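Local coordinates for protein putative carboxylesterase (Lactobacillus plantarum WCFS1, PDB 3BJR) that probably hydrolyses carboxylic esters as an alpha/beta-hydrolase-type enzyme, at residues Ile64-Ala69 against Tyr85-Leu90; Asn164-Tyr169 against Phe209-Ala214. One frame throughout, in Å; residues are numbered along the deposited sequence.

In the fold
Both contacts are built on the same mixed sheet, with centres about 18 Å apart and nearest atoms about 8 Å apart, so neither touches the other. Contact 1 lies toward the end of the sheet that carries strands 21-26 and 33-38, where the start of helix 66-77 and the turn before it lie against the end of strand 82-87; it is partly buried and held by aliphatic groups on tyrosine rings. Contact 2 is wholly buried and joins two neighbouring strands, 165-168 and 208-213, through parallel backbone hydrogen bonds, with aromatic packing added on one face. Strands 50-56 and 125-131 separate strand 82-87 from strand 165-168, and the chain completes contact 1 before it begins contact 2.

Contact 1: residues Ile64-Ala69 against Tyr85-Leu90; sequences IPVAQA and YLEYTL
I64 and A69 mark the two places where the backbones come together: the CA of I64 lies 6.1 Å from the CA of E87, and the CA of A69 lies 6.0 Å from the CA of Y85. Between them the chain turns at P65, the N-cap residue, into helix 66-77, and the N-H of A69 bonds back to the carbonyl of P65 in the first turn. The facing segment is the end of strand 82-87 and the loop after it.

I64 fills the loop end of the contact. Its CD1 sits over the centre of the Y88 ring, 3.5 Å from the centroid and 14° off the normal, a CH-pi contact. CG1 is set beside the backbone N (chi1 -68°), and from there it passes E87 CA at 3.8 Å and meets L90 CD2 at 4.0 Å. The other branch, CG2, rests against the CG methylene of E87. The Y88 hydroxyl is hydrogen-bonded to the carbonyl of P57, which helps fix the ring under the isoleucine.

At the helix end, A69 CB lies over one face of the Y85 ring, displaced toward its rim and 3.6 Å from Y85 CG. V66 approaches the same ring obliquely, its CG1 3.4 Å from Y85 OH, while E87 CG lies in the plane of the ring at its edge. Y85 OH also makes a weak hydrogen bond to K24 NZ.

Helix 66-77 is the helical crossover between the parallel strands 50-56 and 82-87, a beta-alpha-beta unit. With methyl groups meeting ring faces and no polar bond joining the two segments, the helix start and the loop before it probably pack on the strand end and the loop after it mainly through dispersion and shape.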
ATOM      1  N   ILE A  64      -2.327  22.536  17.692  1.00 33.70           N
ATOM      2  CA  ILE A  64      -2.991  21.231  17.544  1.00 30.60           C
ATOM      3  C   ILE A  64      -4.352  21.550  16.905  1.00 30.89           C
ATOM      4  O   ILE A  64      -5.083  22.391  17.430  1.00 34.80           O
ATOM      5  CB  ILE A  64      -3.124  20.471  18.895  1.00 30.58           C
ATOM      6  CG1 ILE A  64      -1.742  20.022  19.444  1.00 30.95           C
ATOM      7  CG2 ILE A  64      -4.009  19.233  18.752  1.00 28.99           C
ATOM      8  CD1 ILE A  64      -1.103  18.830  18.682  1.00 31.95           C
ATOM      9  N   PRO A  65      -4.668  20.942  15.736  1.00 33.03           N
ATOM     10  CA  PRO A  65      -5.967  21.111  15.092  1.00 32.30           C
ATOM     11  C   PRO A  65      -6.972  20.235  15.832  1.00 34.12           C
ATOM     12  O   PRO A  65      -7.116  19.040  15.561  1.00 30.68           O
ATOM     13  CB  PRO A  65      -5.723  20.614  13.669  1.00 31.03           C
ATOM     14  CG  PRO A  65      -4.607  19.660  13.779  1.00 33.19           C
ATOM     15  CD  PRO A  65      -3.791  20.055  14.944  1.00 31.30           C
ATOM     16  N   VAL A  66      -7.637  20.850  16.795  1.00 35.68           N
ATOM     17  CA  VAL A  66      -8.519  20.126  17.689  1.00 39.10           C
ATOM     18  C   VAL A  66      -9.680  19.470  16.979  1.00 38.92           C
ATOM     19  O   VAL A  66      -9.989  18.320  17.290  1.00 40.70           O
ATOM     20  CB  VAL A  66      -8.969  21.006  18.867  1.00 40.02           C
ATOM     21  CG1 VAL A  66     -10.142  20.352  19.558  1.00 45.00           C
ATOM     22  CG2 VAL A  66      -7.762  21.240  19.829  1.00 34.06           C
ATOM     23  N   ALA A  67     -10.274  20.157  16.007  1.00 39.17           N
ATOM     24  CA  ALA A  67     -11.392  19.608  15.237  1.00 36.99           C
ATOM     25  C   ALA A  67     -10.961  18.375  14.449  1.00 36.83           C
ATOM     26  O   ALA A  67     -11.704  17.415  14.343  1.00 35.09           O
ATOM     27  CB  ALA A  67     -12.002  20.676  14.317  1.00 38.16           C
ATOM     28  N   GLN A  68      -9.756  18.392  13.890  1.00 37.93           N
ATOM     29  CA  GLN A  68      -9.227  17.226  13.195  1.00 36.81           C
ATOM     30  C   GLN A  68      -9.065  16.049  14.194  1.00 36.51           C
ATOM     31  O   GLN A  68      -9.431  14.906  13.905  1.00 36.13           O
ATOM     32  CB  GLN A  68      -7.853  17.558  12.590  1.00 38.11           C
ATOM     33  CG  GLN A  68      -7.102  16.374  11.952  1.00 42.80           C
ATOM     34  CD  GLN A  68      -5.582  16.617  11.783  1.00 40.38           C
ATOM     35  OE1 GLN A  68      -4.750  16.105  12.564  1.00 36.66           O
ATOM     36  NE2 GLN A  68      -5.231  17.409  10.789  1.00 41.37           N
ATOM     37  N   ALA A  69      -8.475  16.346  15.346  1.00 32.40           N
ATOM     38  CA  ALA A  69      -8.195  15.374  16.401  1.00 33.73           C
ATOM     39  C   ALA A  69      -9.472  14.702  16.898  1.00 32.87           C
ATOM     40  O   ALA A  69      -9.561  13.487  16.980  1.00 33.81           O
ATOM     41  CB  ALA A  69      -7.466  16.069  17.556  1.00 31.05           C
ATOM     42  N   TYR A  85      -7.318  11.808  22.206  1.00 31.62           N
ATOM     43  CA  TYR A  85      -6.412  12.600  21.378  1.00 34.43           C
ATOM     44  C   TYR A  85      -5.413  13.307  22.254  1.00 32.85           C
ATOM     45  O   TYR A  85      -5.722  13.682  23.369  1.00 29.12           O
ATOM     46  CB  TYR A  85      -7.110  13.534  20.381  1.00 31.77           C
ATOM     47  CG  TYR A  85      -7.891  14.695  20.886  1.00 32.69           C
ATOM     48  CD1 TYR A  85      -7.265  15.849  21.293  1.00 30.90           C
ATOM     49  CD2 TYR A  85      -9.265  14.696  20.835  1.00 29.17           C
ATOM     50  CE1 TYR A  85      -7.962  16.948  21.669  1.00 34.51           C
ATOM     51  CE2 TYR A  85      -9.985  15.832  21.219  1.00 31.82           C
ATOM     52  CZ  TYR A  85      -9.329  16.947  21.633  1.00 30.10           C
ATOM     53  OH  TYR A  85     -10.042  18.075  22.046  1.00 31.63           O
ATOM     54  N   LEU A  86      -4.179  13.394  21.744  1.00 34.42           N
ATOM     55  CA  LEU A  86      -3.073  14.017  22.460  1.00 31.69           C
ATOM     56  C   LEU A  86      -2.731  15.388  21.922  1.00 31.61           C
ATOM     57  O   LEU A  86      -2.354  15.506  20.777  1.00 32.05           O
ATOM     58  CB  LEU A  86      -1.812  13.107  22.359  1.00 34.76           C
ATOM     59  CG  LEU A  86      -0.531  13.585  23.064  1.00 34.45           C
ATOM     60  CD1 LEU A  86      -0.713  13.700  24.584  1.00 23.59           C
ATOM     61  CD2 LEU A  86       0.597  12.681  22.668  1.00 31.37           C
ATOM     62  N   GLU A  87      -2.861  16.415  22.759  1.00 31.97           N
ATOM     63  CA  GLU A  87      -2.349  17.730  22.473  1.00 33.47           C
ATOM     64  C   GLU A  87      -0.911  17.729  23.046  1.00 32.54           C
ATOM     65  O   GLU A  87      -0.701  17.891  24.226  1.00 32.70           O
ATOM     66  CB  GLU A  87      -3.201  18.822  23.109  1.00 33.43           C
ATOM     67  CG  GLU A  87      -4.598  18.886  22.563  1.00 36.64           C
ATOM     68  CD  GLU A  87      -5.401  20.003  23.194  1.00 37.64           C
ATOM     69  OE1 GLU A  87      -5.063  21.160  22.910  1.00 39.32           O
ATOM     70  OE2 GLU A  87      -6.357  19.733  23.952  1.00 35.83           O
ATOM     71  N   TYR A  88       0.051  17.447  22.186  1.00 33.29           N
ATOM     72  CA  TYR A  88       1.457  17.376  22.557  1.00 34.28           C
ATOM     73  C   TYR A  88       2.175  18.723  22.587  1.00 34.62           C
ATOM     74  O   TYR A  88       1.631  19.743  22.176  1.00 36.51           O
ATOM     75  CB  TYR A  88       2.192  16.404  21.630  1.00 32.54           C
ATOM     76  CG  TYR A  88       1.971  16.605  20.122  1.00 36.97           C
ATOM     77  CD1 TYR A  88       2.680  17.566  19.395  1.00 31.21           C
ATOM     78  CD2 TYR A  88       1.083  15.810  19.424  1.00 32.01           C
ATOM     79  CE1 TYR A  88       2.477  17.723  18.032  1.00 31.58           C
ATOM     80  CE2 TYR A  88       0.872  15.979  18.056  1.00 34.97           C
ATOM     81  CZ  TYR A  88       1.560  16.948  17.368  1.00 32.08           C
ATOM     82  OH  TYR A  88       1.370  17.104  16.026  1.00 30.74           O
ATOM     83  N   THR A  89       3.396  18.705  23.122  1.00 35.22           N
ATOM     84  CA  THR A  89       4.244  19.901  23.223  1.00 33.36           C
ATOM     85  C   THR A  89       4.495  20.511  21.858  1.00 32.45           C
ATOM     86  O   THR A  89       4.801  19.803  20.889  1.00 32.43           O
ATOM     87  CB  THR A  89       5.601  19.571  23.883  1.00 32.06           C
ATOM     88  OG1 THR A  89       5.332  18.921  25.114  1.00 27.08           O
ATOM     89  CG2 THR A  89       6.444  20.830  24.139  1.00 23.64           C
ATOM     90  N   LEU A  90       4.361  21.837  21.799  1.00 32.36           N
ATOM     91  CA  LEU A  90       4.528  22.582  20.568  1.00 33.59           C
ATOM     92  C   LEU A  90       5.791  23.433  20.638  1.00 35.36           C
ATOM     93  O   LEU A  90       6.415  23.551  21.683  1.00 33.30           O
ATOM     94  CB  LEU A  90       3.275  23.465  20.324  1.00 35.82           C
ATOM     95  CG  LEU A  90       1.902  22.770  20.300  1.00 29.97           C
ATOM     96  CD1 LEU A  90       0.759  23.792  20.307  1.00 33.40           C
ATOM     97  CD2 LEU A  90       1.815  21.861  19.166  1.00 25.24           C
TER

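Contact 2: residues Asn164-Tyr169 against Phe209-Ala214; sequences NVVLGY and FIWTTA
V165 O accepts the N-H of F209 at 2.9 Å, the first of four bonds that zip strands 165-168 and 208-213 together in parallel. F209 O then takes L167 N at 2.8 Å, L167 O takes W211 N at 3.0 Å, and W211 O takes Y169 N, the least straight of the four at 152°. V166 and G168 turn their polar backbone atoms the other way, to strand 125-131 and the turn after it.

With CG between the backbone N and the carbonyl carbon (chi1 88°), the W211 indole lies flat over G168, whose CA is 3.5 Å from the six-membered ring centroid, while V166 CG1 meets its edge. The ring sits where a G168 side chain would lie. The indole turns its own edge to the Y169 face, planes at 72°; the Y169 hydroxyl is hydrogen-bonded to H245 ND1. T213 OG1 is satisfied by G246 O and H245 N. A serine replacing W211 would probably uncover G168 and leave the Y169 ring without its edge-to-face partner.

Neighbouring parallel strands beside strand 125-131, which leads into a GxSxG sequence resembling a nucleophile elbow, are consistent with the central sheet of an alpha/beta-hydrolase fold.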
ATOM      1  N   ASN A 164      -0.199  -1.861  18.774  1.00 41.08           N
ATOM      2  CA  ASN A 164       0.029  -1.716  17.331  1.00 39.07           C
ATOM      3  C   ASN A 164       0.257  -0.226  17.162  1.00 40.26           C
ATOM      4  O   ASN A 164       0.053   0.517  18.112  1.00 33.51           O
ATOM      5  CB  ASN A 164      -1.219  -2.077  16.534  1.00 39.79           C
ATOM      6  CG  ASN A 164      -1.675  -3.484  16.756  1.00 43.15           C
ATOM      7  OD1 ASN A 164      -1.056  -4.439  16.302  1.00 47.65           O
ATOM      8  ND2 ASN A 164      -2.794  -3.619  17.437  1.00 58.86           N
ATOM      9  N   VAL A 165       0.746   0.208  15.996  1.00 39.84           N
ATOM     10  CA  VAL A 165       0.735   1.641  15.650  1.00 34.81           C
ATOM     11  C   VAL A 165       0.065   1.811  14.258  1.00 32.53           C
ATOM     12  O   VAL A 165       0.067   0.925  13.434  1.00 34.67           O
ATOM     13  CB  VAL A 165       2.111   2.360  15.729  1.00 35.43           C
ATOM     14  CG1 VAL A 165       2.685   2.198  17.156  1.00 28.57           C
ATOM     15  CG2 VAL A 165       3.064   1.878  14.672  1.00 32.79           C
ATOM     16  N   VAL A 166      -0.577   2.953  14.073  1.00 33.53           N
ATOM     17  CA  VAL A 166      -1.199   3.359  12.866  1.00 30.33           C
ATOM     18  C   VAL A 166      -0.570   4.688  12.469  1.00 34.79           C
ATOM     19  O   VAL A 166      -0.436   5.576  13.311  1.00 31.14           O
ATOM     20  CB  VAL A 166      -2.683   3.545  13.089  1.00 31.35           C
ATOM     21  CG1 VAL A 166      -3.298   4.264  11.935  1.00 31.81           C
ATOM     22  CG2 VAL A 166      -3.383   2.165  13.396  1.00 29.73           C
ATOM     23  N   LEU A 167      -0.190   4.817  11.187  1.00 36.09           N
ATOM     24  CA  LEU A 167       0.396   6.058  10.614  1.00 35.09           C
ATOM     25  C   LEU A 167      -0.454   6.450   9.410  1.00 35.55           C
ATOM     26  O   LEU A 167      -0.604   5.646   8.505  1.00 35.04           O
ATOM     27  CB  LEU A 167       1.850   5.825  10.154  1.00 34.65           C
ATOM     28  CG  LEU A 167       2.855   5.173  11.121  1.00 37.62           C
ATOM     29  CD1 LEU A 167       4.210   4.997  10.388  1.00 36.60           C
ATOM     30  CD2 LEU A 167       3.003   5.989  12.359  1.00 38.94           C
ATOM     31  N   GLY A 168      -1.026   7.656   9.434  1.00 36.49           N
ATOM     32  CA  GLY A 168      -1.858   8.231   8.347  1.00 36.12           C
ATOM     33  C   GLY A 168      -1.253   9.526   7.844  1.00 36.31           C
ATOM     34  O   GLY A 168      -1.070  10.487   8.598  1.00 35.85           O
ATOM     35  N   TYR A 169      -0.925   9.548   6.559  1.00 35.53           N
ATOM     36  CA  TYR A 169      -0.256  10.671   5.906  1.00 33.78           C
ATOM     37  C   TYR A 169       0.920  11.198   6.708  1.00 36.10           C
ATOM     38  O   TYR A 169       1.003  12.382   6.973  1.00 33.06           O
ATOM     39  CB  TYR A 169      -1.254  11.791   5.586  1.00 35.52           C
ATOM     40  CG  TYR A 169      -2.480  11.255   4.901  1.00 34.19           C
ATOM     41  CD1 TYR A 169      -2.415  10.803   3.611  1.00 35.79           C
ATOM     42  CD2 TYR A 169      -3.693  11.141   5.567  1.00 34.18           C
ATOM     43  CE1 TYR A 169      -3.526  10.252   2.994  1.00 34.48           C
ATOM     44  CE2 TYR A 169      -4.824  10.614   4.948  1.00 35.28           C
ATOM     45  CZ  TYR A 169      -4.727  10.154   3.655  1.00 35.53           C
ATOM     46  OH  TYR A 169      -5.836   9.619   2.996  1.00 36.25           O
ATOM     47  N   PHE A 209       0.385  -0.245  10.745  1.00 31.54           N
ATOM     48  CA  PHE A 209      -0.525  -0.009   9.638  1.00 31.77           C
ATOM     49  C   PHE A 209      -0.228   1.387   9.147  1.00 32.43           C
ATOM     50  O   PHE A 209      -0.337   2.341   9.888  1.00 34.55           O
ATOM     51  CB  PHE A 209      -1.984  -0.079  10.071  1.00 28.75           C
ATOM     52  CG  PHE A 209      -2.941   0.153   8.975  1.00 34.53           C
ATOM     53  CD1 PHE A 209      -3.363   1.401   8.653  1.00 35.17           C
ATOM     54  CD2 PHE A 209      -3.406  -0.924   8.217  1.00 30.14           C
ATOM     55  CE1 PHE A 209      -4.281   1.609   7.612  1.00 32.07           C
ATOM     56  CE2 PHE A 209      -4.300  -0.725   7.199  1.00 32.70           C
ATOM     57  CZ  PHE A 209      -4.725   0.520   6.875  1.00 29.09           C
ATOM     58  N   ILE A 210       0.115   1.500   7.867  1.00 34.65           N
ATOM     59  CA  ILE A 210       0.437   2.779   7.271  1.00 35.42           C
ATOM     60  C   ILE A 210      -0.394   3.035   6.031  1.00 35.28           C
ATOM     61  O   ILE A 210      -0.596   2.142   5.215  1.00 36.03           O
ATOM     62  CB  ILE A 210       1.904   2.841   6.776  1.00 34.53           C
ATOM     63  CG1 ILE A 210       2.876   2.268   7.779  1.00 33.79           C
ATOM     64  CG2 ILE A 210       2.310   4.279   6.429  1.00 37.96           C
ATOM     65  CD1 ILE A 210       4.229   1.893   7.159  1.00 34.93           C
ATOM     66  N   TRP A 211      -0.857   4.273   5.898  1.00 39.17           N
ATOM     67  CA  TRP A 211      -1.427   4.750   4.651  1.00 38.02           C
ATOM     68  C   TRP A 211      -0.994   6.183   4.418  1.00 37.79           C
ATOM     69  O   TRP A 211      -0.777   6.961   5.361  1.00 35.09           O
ATOM     70  CB  TRP A 211      -2.933   4.566   4.542  1.00 37.01           C
ATOM     71  CG  TRP A 211      -3.776   5.638   5.064  1.00 40.58           C
ATOM     72  CD1 TRP A 211      -4.419   6.593   4.344  1.00 40.13           C
ATOM     73  CD2 TRP A 211      -4.154   5.836   6.425  1.00 36.33           C
ATOM     74  NE1 TRP A 211      -5.138   7.407   5.182  1.00 39.05           N
ATOM     75  CE2 TRP A 211      -5.013   6.945   6.462  1.00 37.86           C
ATOM     76  CE3 TRP A 211      -3.854   5.179   7.603  1.00 38.80           C
ATOM     77  CZ2 TRP A 211      -5.551   7.433   7.646  1.00 42.74           C
ATOM     78  CZ3 TRP A 211      -4.399   5.643   8.775  1.00 42.42           C
ATOM     79  CH2 TRP A 211      -5.232   6.766   8.791  1.00 41.67           C
ATOM     80  N   THR A 212      -0.784   6.504   3.142  1.00 37.54           N
ATOM     81  CA  THR A 212      -0.421   7.874   2.762  1.00 36.06           C
ATOM     82  C   THR A 212      -0.856   8.117   1.317  1.00 35.35           C
ATOM     83  O   THR A 212      -1.562   7.272   0.694  1.00 31.60           O
ATOM     84  CB  THR A 212       1.090   8.196   3.031  1.00 36.96           C
ATOM     85  OG1 THR A 212       1.310   9.619   2.993  1.00 34.24           O
ATOM     86  CG2 THR A 212       1.957   7.539   2.066  1.00 28.68           C
ATOM     87  N   THR A 213      -0.488   9.286   0.809  1.00 33.45           N
ATOM     88  CA  THR A 213      -0.804   9.676  -0.561  1.00 32.12           C
ATOM     89  C   THR A 213       0.420   9.528  -1.483  1.00 32.66           C
ATOM     90  O   THR A 213       1.573   9.803  -1.072  1.00 33.31           O
ATOM     91  CB  THR A 213      -1.409  11.098  -0.605  1.00 32.85           C
ATOM     92  OG1 THR A 213      -1.780  11.391  -1.951  1.00 35.56           O
ATOM     93  CG2 THR A 213      -0.422  12.168  -0.051  1.00 30.17           C
ATOM     94  N   ALA A 214       0.182   9.043  -2.715  1.00 31.08           N
ATOM     95  CA  ALA A 214       1.238   8.817  -3.688  1.00 31.10           C
ATOM     96  C   ALA A 214       1.566  10.062  -4.528  1.00 34.81           C
ATOM     97  O   ALA A 214       2.700  10.200  -5.007  1.00 35.33           O
ATOM     98  CB  ALA A 214       0.836   7.668  -4.642  1.00 30.66           C
TER